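PDB 1RYB: chloroplastic group IIB intron splicing facilitator CRS2, chloroplastic from Zea mays, which facilitates the splicing of chloroplast group IIB introns in complex with CAF1 or CAF2 and, though a member of the peptidyl-tRNA hydrolase family, has no such hydrolase activity. Local coordinates for residues A[16-28]-A[34-46]. Residues are numbered along the deposited sequence; the frame is centred on the assembly and turned at random.
Sequences TPWLIAGLGNPGN and RHNVGFEMVDRIA
The side-chain amide of Asn-36 reads the backbone of Asn-25 with both ends. Asn-25 N donates to OD1 of Asn-36 at 2.7 Å, tilted from the carbonyl plane. ND2 of Asn-36 returns a bond of 3.1 Å to Asn-25 O, in the carbonyl plane and on a lone pair. A water joins Asn-36 OD1 to Asn-25 ND2, so OD1 accepts twice. A leucine in place of Asn-36 would probably leave both backbone groups of Asn-25 without these mates, and the loop freer to shift. Next along, Gly-24 CA sits over one face of the Phe-39 ring, 3.8 Å from its centroid, and Gly-22 O meets the ring edge. This is the first strand of the peptidyl-tRNA hydrolase α/β fold running into a loop, with the following helix packed back against it; the N-to-C directions of strand 18-22 and helix 37-46 lie 137° apart. Glycines permit the closeness: the CA atoms of Gly-22 and Gly-38 lie 4.2 Å apart. Further down, a chi1 of -57° sets Val-42 CG1 anti to the carbonyl carbon, turning it onto Gly-22 N and toward Ile-20 CG2. Farther out, Asn-25 OD1 accepts from Met-81 N, and His-35, which corresponds to the catalytic proton acceptor of active relatives, hydrogen-bonds through ND1 to Asp-107.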
ATOM      1  N   THR A  16       3.924  18.435  -8.522  1.00 19.36           N
ATOM      2  CA  THR A  16       3.398  18.095  -7.236  1.00 23.27           C
ATOM      3  C   THR A  16       3.763  16.628  -6.902  1.00 26.52           C
ATOM      4  O   THR A  16       3.576  15.726  -7.726  1.00 22.68           O
ATOM      5  CB  THR A  16       1.884  18.328  -7.268  1.00 20.35           C
ATOM      6  OG1 THR A  16       1.650  19.649  -7.749  1.00 29.24           O
ATOM      7  CG2 THR A  16       1.318  18.187  -5.873  1.00 36.44           C
ATOM      8  N   PRO A  17       4.364  16.391  -5.722  1.00 25.19           N
ATOM      9  CA  PRO A  17       4.817  15.007  -5.403  1.00 23.97           C
ATOM     10  C   PRO A  17       3.702  14.067  -5.060  1.00 22.79           C
ATOM     11  O   PRO A  17       2.565  14.484  -4.828  1.00 19.43           O
ATOM     12  CB  PRO A  17       5.756  15.096  -4.197  1.00 16.30           C
ATOM     13  CG  PRO A  17       5.519  16.477  -3.590  1.00 32.13           C
ATOM     14  CD  PRO A  17       4.684  17.303  -4.603  1.00 30.80           C
ATOM     15  N   TRP A  18       4.066  12.780  -5.055  1.00 13.01           N
ATOM     16  CA  TRP A  18       3.201  11.690  -4.595  1.00 12.74           C
ATOM     17  C   TRP A  18       3.809  11.040  -3.377  1.00  9.10           C
ATOM     18  O   TRP A  18       5.031  11.005  -3.203  1.00  9.80           O
ATOM     19  CB  TRP A  18       3.009  10.559  -5.634  1.00 11.09           C
ATOM     20  CG  TRP A  18       2.061  10.943  -6.745  1.00 11.67           C
ATOM     21  CD1 TRP A  18       2.278  11.936  -7.705  1.00 11.58           C
ATOM     22  CD2 TRP A  18       0.794  10.335  -7.052  1.00 10.14           C
ATOM     23  NE1 TRP A  18       1.212  11.984  -8.554  1.00 14.22           N
ATOM     24  CE2 TRP A  18       0.267  11.029  -8.167  1.00 13.49           C
ATOM     25  CE3 TRP A  18       0.025   9.326  -6.454  1.00 12.24           C
ATOM     26  CZ2 TRP A  18      -0.923  10.611  -8.771  1.00 19.64           C
ATOM     27  CZ3 TRP A  18      -1.244   9.017  -7.015  1.00 13.09           C
ATOM     28  CH2 TRP A  18      -1.688   9.654  -8.136  1.00 11.66           C
ATOM     29  N   LEU A  19       2.926  10.483  -2.554  1.00 12.01           N
ATOM     30  CA  LEU A  19       3.386   9.723  -1.415  1.00 11.48           C
ATOM     31  C   LEU A  19       2.789   8.364  -1.628  1.00 15.77           C
ATOM     32  O   LEU A  19       1.594   8.247  -1.663  1.00 13.09           O
ATOM     33  CB  LEU A  19       2.923  10.394  -0.107  1.00 10.89           C
ATOM     34  CG  LEU A  19       3.425   9.747   1.206  1.00  9.38           C
ATOM     35  CD1 LEU A  19       2.867  10.653   2.342  1.00 12.46           C
ATOM     36  CD2 LEU A  19       2.723   8.380   1.369  1.00 12.57           C
ATOM     37  N   ILE A  20       3.629   7.349  -1.831  1.00  7.28           N
ATOM     38  CA  ILE A  20       3.188   6.032  -2.113  1.00  5.16           C
ATOM     39  C   ILE A  20       3.432   5.204  -0.888  1.00  9.79           C
ATOM     40  O   ILE A  20       4.623   4.868  -0.543  1.00 11.32           O
ATOM     41  CB  ILE A  20       3.971   5.489  -3.366  1.00  8.85           C
ATOM     42  CG1 ILE A  20       3.653   6.364  -4.644  1.00  8.53           C
ATOM     43  CG2 ILE A  20       3.570   4.005  -3.618  1.00 11.67           C
ATOM     44  CD1 ILE A  20       4.575   6.086  -5.774  1.00 18.68           C
ATOM     45  N   ALA A  21       2.333   4.828  -0.212  1.00  8.95           N
ATOM     46  CA  ALA A  21       2.505   4.118   1.081  1.00  7.32           C
ATOM     47  C   ALA A  21       1.941   2.721   1.052  1.00 16.65           C
ATOM     48  O   ALA A  21       0.845   2.538   0.614  1.00 12.26           O
ATOM     49  CB  ALA A  21       1.792   4.937   2.203  1.00 11.27           C
ATOM     50  N   GLY A  22       2.740   1.746   1.484  1.00 10.29           N
ATOM     51  CA  GLY A  22       2.302   0.352   1.548  1.00  6.06           C
ATOM     52  C   GLY A  22       2.151   0.023   3.050  1.00 10.59           C
ATOM     53  O   GLY A  22       3.040   0.399   3.878  1.00 12.37           O
ATOM     54  N   LEU A  23       0.973  -0.573   3.416  1.00 10.98           N
ATOM     55  CA  LEU A  23       0.622  -0.920   4.787  1.00 10.58           C
ATOM     56  C   LEU A  23       1.183  -2.274   5.225  1.00 13.42           C
ATOM     57  O   LEU A  23       1.293  -3.242   4.431  1.00 11.60           O
ATOM     58  CB  LEU A  23      -0.884  -0.885   4.972  1.00  7.74           C
ATOM     59  CG  LEU A  23      -1.423   0.495   4.587  1.00 10.06           C
ATOM     60  CD1 LEU A  23      -2.859   0.593   5.045  1.00 11.98           C
ATOM     61  CD2 LEU A  23      -0.619   1.600   5.328  1.00 12.09           C
ATOM     62  N   GLY A  24       1.442  -2.377   6.492  1.00  9.33           N
ATOM     63  CA  GLY A  24       1.994  -3.644   7.089  1.00  7.10           C
ATOM     64  C   GLY A  24       2.338  -3.434   8.533  1.00  8.83           C
ATOM     65  O   GLY A  24       2.172  -2.300   9.076  1.00 11.76           O
ATOM     66  N   ASN A  25       2.878  -4.492   9.143  1.00 10.34           N
ATOM     67  CA  ASN A  25       3.415  -4.444  10.517  1.00 10.19           C
ATOM     68  C   ASN A  25       4.897  -4.549  10.476  1.00  7.88           C
ATOM     69  O   ASN A  25       5.466  -5.214   9.597  1.00 13.95           O
ATOM     70  CB  ASN A  25       2.881  -5.621  11.325  1.00 11.18           C
ATOM     71  CG  ASN A  25       1.448  -5.369  11.683  1.00 13.23           C
ATOM     72  OD1 ASN A  25       1.168  -4.357  12.310  1.00 13.08           O
ATOM     73  ND2 ASN A  25       0.530  -6.303  11.318  1.00 14.82           N
ATOM     74  N   PRO A  26       5.555  -3.996  11.455  1.00  9.57           N
ATOM     75  CA  PRO A  26       7.017  -3.943  11.426  1.00 10.82           C
ATOM     76  C   PRO A  26       7.675  -5.125  12.030  1.00 11.45           C
ATOM     77  O   PRO A  26       7.178  -5.669  12.983  1.00 15.87           O
ATOM     78  CB  PRO A  26       7.337  -2.797  12.384  1.00 14.43           C
ATOM     79  CG  PRO A  26       6.205  -2.876  13.382  1.00 22.36           C
ATOM     80  CD  PRO A  26       4.977  -3.215  12.529  1.00 10.64           C
ATOM     81  N   GLY A  27       8.800  -5.503  11.468  1.00  9.40           N
ATOM     82  CA  GLY A  27       9.536  -6.521  12.122  1.00 14.71           C
ATOM     83  C   GLY A  27       9.575  -7.839  11.385  1.00 23.88           C
ATOM     84  O   GLY A  27       8.732  -8.143  10.546  1.00 15.40           O
ATOM     85  N   ASN A  28      10.581  -8.631  11.738  1.00 21.81           N
ATOM     86  CA  ASN A  28      10.826  -9.953  11.078  1.00 21.80           C
ATOM     87  C   ASN A  28       9.648 -10.906  11.126  1.00 26.39           C
ATOM     88  O   ASN A  28       9.386 -11.680  10.196  1.00 24.85           O
ATOM     89  CB  ASN A  28      11.986 -10.630  11.790  1.00 28.10           C
ATOM     90  CG  ASN A  28      13.149  -9.712  11.764  1.00 42.53           C
ATOM     91  OD1 ASN A  28      13.438  -9.173  10.698  1.00 24.25           O
ATOM     92  ND2 ASN A  28      13.617  -9.324  12.952  1.00 39.73           N
ATOM     93  N   ARG A  34       0.380 -12.041   4.986  1.00  9.77           N
ATOM     94  CA  ARG A  34      -0.642 -11.473   4.061  1.00 12.34           C
ATOM     95  C   ARG A  34      -0.916  -9.990   4.321  1.00  9.35           C
ATOM     96  O   ARG A  34      -1.054  -9.177   3.362  1.00 11.70           O
ATOM     97  CB  ARG A  34      -1.949 -12.242   4.129  1.00  8.49           C
ATOM     98  CG  ARG A  34      -1.744 -13.723   3.732  1.00  7.37           C
ATOM     99  CD  ARG A  34      -3.116 -14.395   3.449  1.00 16.85           C
ATOM    100  NE  ARG A  34      -3.047 -15.799   2.958  1.00 17.81           N
ATOM    101  CZ  ARG A  34      -2.853 -16.868   3.770  1.00 19.89           C
ATOM    102  NH1 ARG A  34      -2.698 -16.706   5.093  1.00 16.52           N
ATOM    103  NH2 ARG A  34      -2.766 -18.111   3.212  1.00 16.39           N
ATOM    104  N   HIS A  35      -1.052  -9.655   5.587  1.00 10.27           N
ATOM    105  CA  HIS A  35      -1.309  -8.255   5.960  1.00  9.54           C
ATOM    106  C   HIS A  35      -0.123  -7.324   5.633  1.00  9.98           C
ATOM    107  O   HIS A  35      -0.262  -6.109   5.746  1.00 16.77           O
ATOM    108  CB  HIS A  35      -1.574  -8.205   7.484  1.00 14.48           C
ATOM    109  CG  HIS A  35      -2.661  -7.252   7.987  1.00 11.54           C
ATOM    110  ND1 HIS A  35      -3.696  -6.855   7.214  1.00 12.26           N
ATOM    111  CD2 HIS A  35      -2.830  -6.723   9.217  1.00 15.45           C
ATOM    112  CE1 HIS A  35      -4.471  -6.079   7.939  1.00  8.43           C
ATOM    113  NE2 HIS A  35      -3.947  -5.960   9.155  1.00 15.77           N
ATOM    114  N   ASN A  36       1.021  -7.860   5.237  1.00  9.08           N
ATOM    115  CA  ASN A  36       2.167  -7.043   4.831  1.00  8.20           C
ATOM    116  C   ASN A  36       2.335  -6.932   3.337  1.00 15.61           C
ATOM    117  O   ASN A  36       3.327  -6.433   2.873  1.00 10.68           O
ATOM    118  CB  ASN A  36       3.471  -7.645   5.375  1.00 10.61           C
ATOM    119  CG  ASN A  36       3.803  -7.036   6.735  1.00 17.38           C
ATOM    120  OD1 ASN A  36       2.933  -6.688   7.539  1.00 11.96           O
ATOM    121  ND2 ASN A  36       5.067  -6.767   6.971  1.00 17.27           N
ATOM    122  N   VAL A  37       1.396  -7.453   2.515  1.00  9.21           N
ATOM    123  CA  VAL A  37       1.623  -7.414   1.101  1.00  8.44           C
ATOM    124  C   VAL A  37       1.780  -5.997   0.570  1.00 11.65           C
ATOM    125  O   VAL A  37       2.396  -5.823  -0.448  1.00 10.64           O
ATOM    126  CB  VAL A  37       0.545  -8.246   0.354  1.00 10.92           C
ATOM    127  CG1 VAL A  37      -0.848  -7.605   0.392  1.00 13.86           C
ATOM    128  CG2 VAL A  37       0.939  -8.661  -1.077  1.00 11.09           C
ATOM    129  N   GLY A  38       1.160  -5.012   1.205  1.00  6.68           N
ATOM    130  CA  GLY A  38       1.411  -3.647   0.760  1.00  9.13           C
ATOM    131  C   GLY A  38       2.873  -3.264   0.854  1.00  8.44           C
ATOM    132  O   GLY A  38       3.413  -2.499   0.036  1.00 10.01           O
ATOM    133  N   PHE A  39       3.514  -3.739   1.876  1.00  9.74           N
ATOM    134  CA  PHE A  39       4.971  -3.531   2.024  1.00  9.89           C
ATOM    135  C   PHE A  39       5.720  -4.171   0.816  1.00 16.56           C
ATOM    136  O   PHE A  39       6.642  -3.601   0.209  1.00 11.26           O
ATOM    137  CB  PHE A  39       5.472  -4.253   3.298  1.00  7.14           C
ATOM    138  CG  PHE A  39       5.425  -3.422   4.596  1.00  9.22           C
ATOM    139  CD1 PHE A  39       4.713  -2.224   4.691  1.00 10.11           C
ATOM    140  CD2 PHE A  39       6.160  -3.856   5.703  1.00  9.18           C
ATOM    141  CE1 PHE A  39       4.736  -1.513   5.895  1.00 12.56           C
ATOM    142  CE2 PHE A  39       6.203  -3.160   6.913  1.00 13.60           C
ATOM    143  CZ  PHE A  39       5.464  -1.984   7.004  1.00 13.42           C
ATOM    144  N   GLU A  40       5.302  -5.402   0.432  1.00 13.84           N
ATOM    145  CA  GLU A  40       5.950  -6.048  -0.708  1.00 11.15           C
ATOM    146  C   GLU A  40       5.834  -5.221  -1.951  1.00  7.99           C
ATOM    147  O   GLU A  40       6.741  -5.128  -2.764  1.00 11.58           O
ATOM    148  CB  GLU A  40       5.313  -7.449  -0.970  1.00  9.78           C
ATOM    149  CG  GLU A  40       5.593  -8.466   0.213  1.00 10.74           C
ATOM    150  CD  GLU A  40       5.185  -9.868  -0.204  1.00 17.85           C
ATOM    151  OE1 GLU A  40       4.469 -10.577   0.445  1.00 18.91           O
ATOM    152  OE2 GLU A  40       5.503 -10.157  -1.422  1.00 18.58           O
ATOM    153  N   MET A  41       4.631  -4.666  -2.192  1.00  8.97           N
ATOM    154  CA  MET A  41       4.412  -3.863  -3.415  1.00  9.88           C
ATOM    155  C   MET A  41       5.292  -2.633  -3.428  1.00  7.94           C
ATOM    156  O   MET A  41       5.900  -2.311  -4.440  1.00 11.43           O
ATOM    157  CB  MET A  41       2.927  -3.432  -3.576  1.00 10.12           C
ATOM    158  CG  MET A  41       2.624  -2.720  -4.893  1.00  9.21           C
ATOM    159  SD  MET A  41       2.746  -3.826  -6.312  1.00 12.01           S
ATOM    160  CE  MET A  41       1.190  -4.763  -6.158  1.00 18.99           C
ATOM    161  N   VAL A  42       5.280  -1.883  -2.327  1.00  8.05           N
ATOM    162  CA  VAL A  42       6.148  -0.725  -2.276  1.00 12.31           C
ATOM    163  C   VAL A  42       7.657  -1.118  -2.383  1.00  9.88           C
ATOM    164  O   VAL A  42       8.446  -0.402  -2.988  1.00 10.41           O
ATOM    165  CB  VAL A  42       5.835   0.299  -1.155  1.00 16.95           C
ATOM    166  CG1 VAL A  42       4.400   0.771  -1.300  1.00 14.70           C
ATOM    167  CG2 VAL A  42       6.088  -0.243   0.221  1.00 10.89           C
ATOM    168  N   ASP A  43       8.042  -2.229  -1.831  1.00  9.38           N
ATOM    169  CA  ASP A  43       9.426  -2.643  -1.990  1.00 14.92           C
ATOM    170  C   ASP A  43       9.743  -2.846  -3.420  1.00 14.71           C
ATOM    171  O   ASP A  43      10.808  -2.538  -3.870  1.00 13.12           O
ATOM    172  CB  ASP A  43       9.747  -3.964  -1.259  1.00 15.54           C
ATOM    173  CG  ASP A  43       9.898  -3.751   0.250  1.00 18.14           C
ATOM    174  OD1 ASP A  43      10.224  -2.704   0.757  1.00 13.27           O
ATOM    175  OD2 ASP A  43       9.675  -4.847   0.946  1.00 23.32           O
ATOM    176  N   ARG A  44       8.805  -3.392  -4.125  1.00 13.95           N
ATOM    177  CA  ARG A  44       8.987  -3.678  -5.534  1.00 11.90           C
ATOM    178  C   ARG A  44       8.987  -2.408  -6.331  1.00 13.27           C
ATOM    179  O   ARG A  44       9.773  -2.231  -7.253  1.00 15.79           O
ATOM    180  CB  ARG A  44       7.931  -4.688  -6.001  1.00 18.28           C
ATOM    181  CG  ARG A  44       8.003  -4.963  -7.483  1.00 33.86           C
ATOM    182  CD  ARG A  44       9.289  -5.690  -7.947  1.00 31.24           C
ATOM    183  NE  ARG A  44       9.241  -5.845  -9.420  1.00 32.77           N
ATOM    184  CZ  ARG A  44       9.699  -4.972 -10.342  1.00 23.08           C
ATOM    185  NH1 ARG A  44      10.374  -3.856 -10.052  1.00 26.90           N
ATOM    186  NH2 ARG A  44       9.496  -5.257 -11.619  1.00 28.51           N
ATOM    187  N   ILE A  45       8.128  -1.458  -5.978  1.00 10.56           N
ATOM    188  CA  ILE A  45       8.141  -0.176  -6.698  1.00  9.61           C
ATOM    189  C   ILE A  45       9.471   0.535  -6.449  1.00 13.73           C
ATOM    190  O   ILE A  45      10.134   1.061  -7.385  1.00 11.61           O
ATOM    191  CB  ILE A  45       6.962   0.702  -6.270  1.00 14.51           C
ATOM    192  CG1 ILE A  45       5.674   0.030  -6.805  1.00  9.35           C
ATOM    193  CG2 ILE A  45       7.092   2.165  -6.760  1.00 12.74           C
ATOM    194  CD1 ILE A  45       4.438   0.559  -6.087  1.00  9.36           C
ATOM    195  N   ALA A  46       9.882   0.528  -5.224  1.00  9.63           N
ATOM    196  CA  ALA A  46      11.127   1.187  -4.865  1.00 11.88           C
ATOM    197  C   ALA A  46      12.271   0.596  -5.616  1.00 12.63           C
ATOM    198  O   ALA A  46      13.128   1.286  -6.175  1.00 14.13           O
ATOM    199  CB  ALA A  46      11.383   1.084  -3.371  1.00 11.36           C
TER
HETATM  200  O   HOH W   1      -0.819  -4.575   3.261  1.00  8.20           O
HETATM  201  O   HOH W   2       1.197  -8.243   9.142  1.00 15.33           O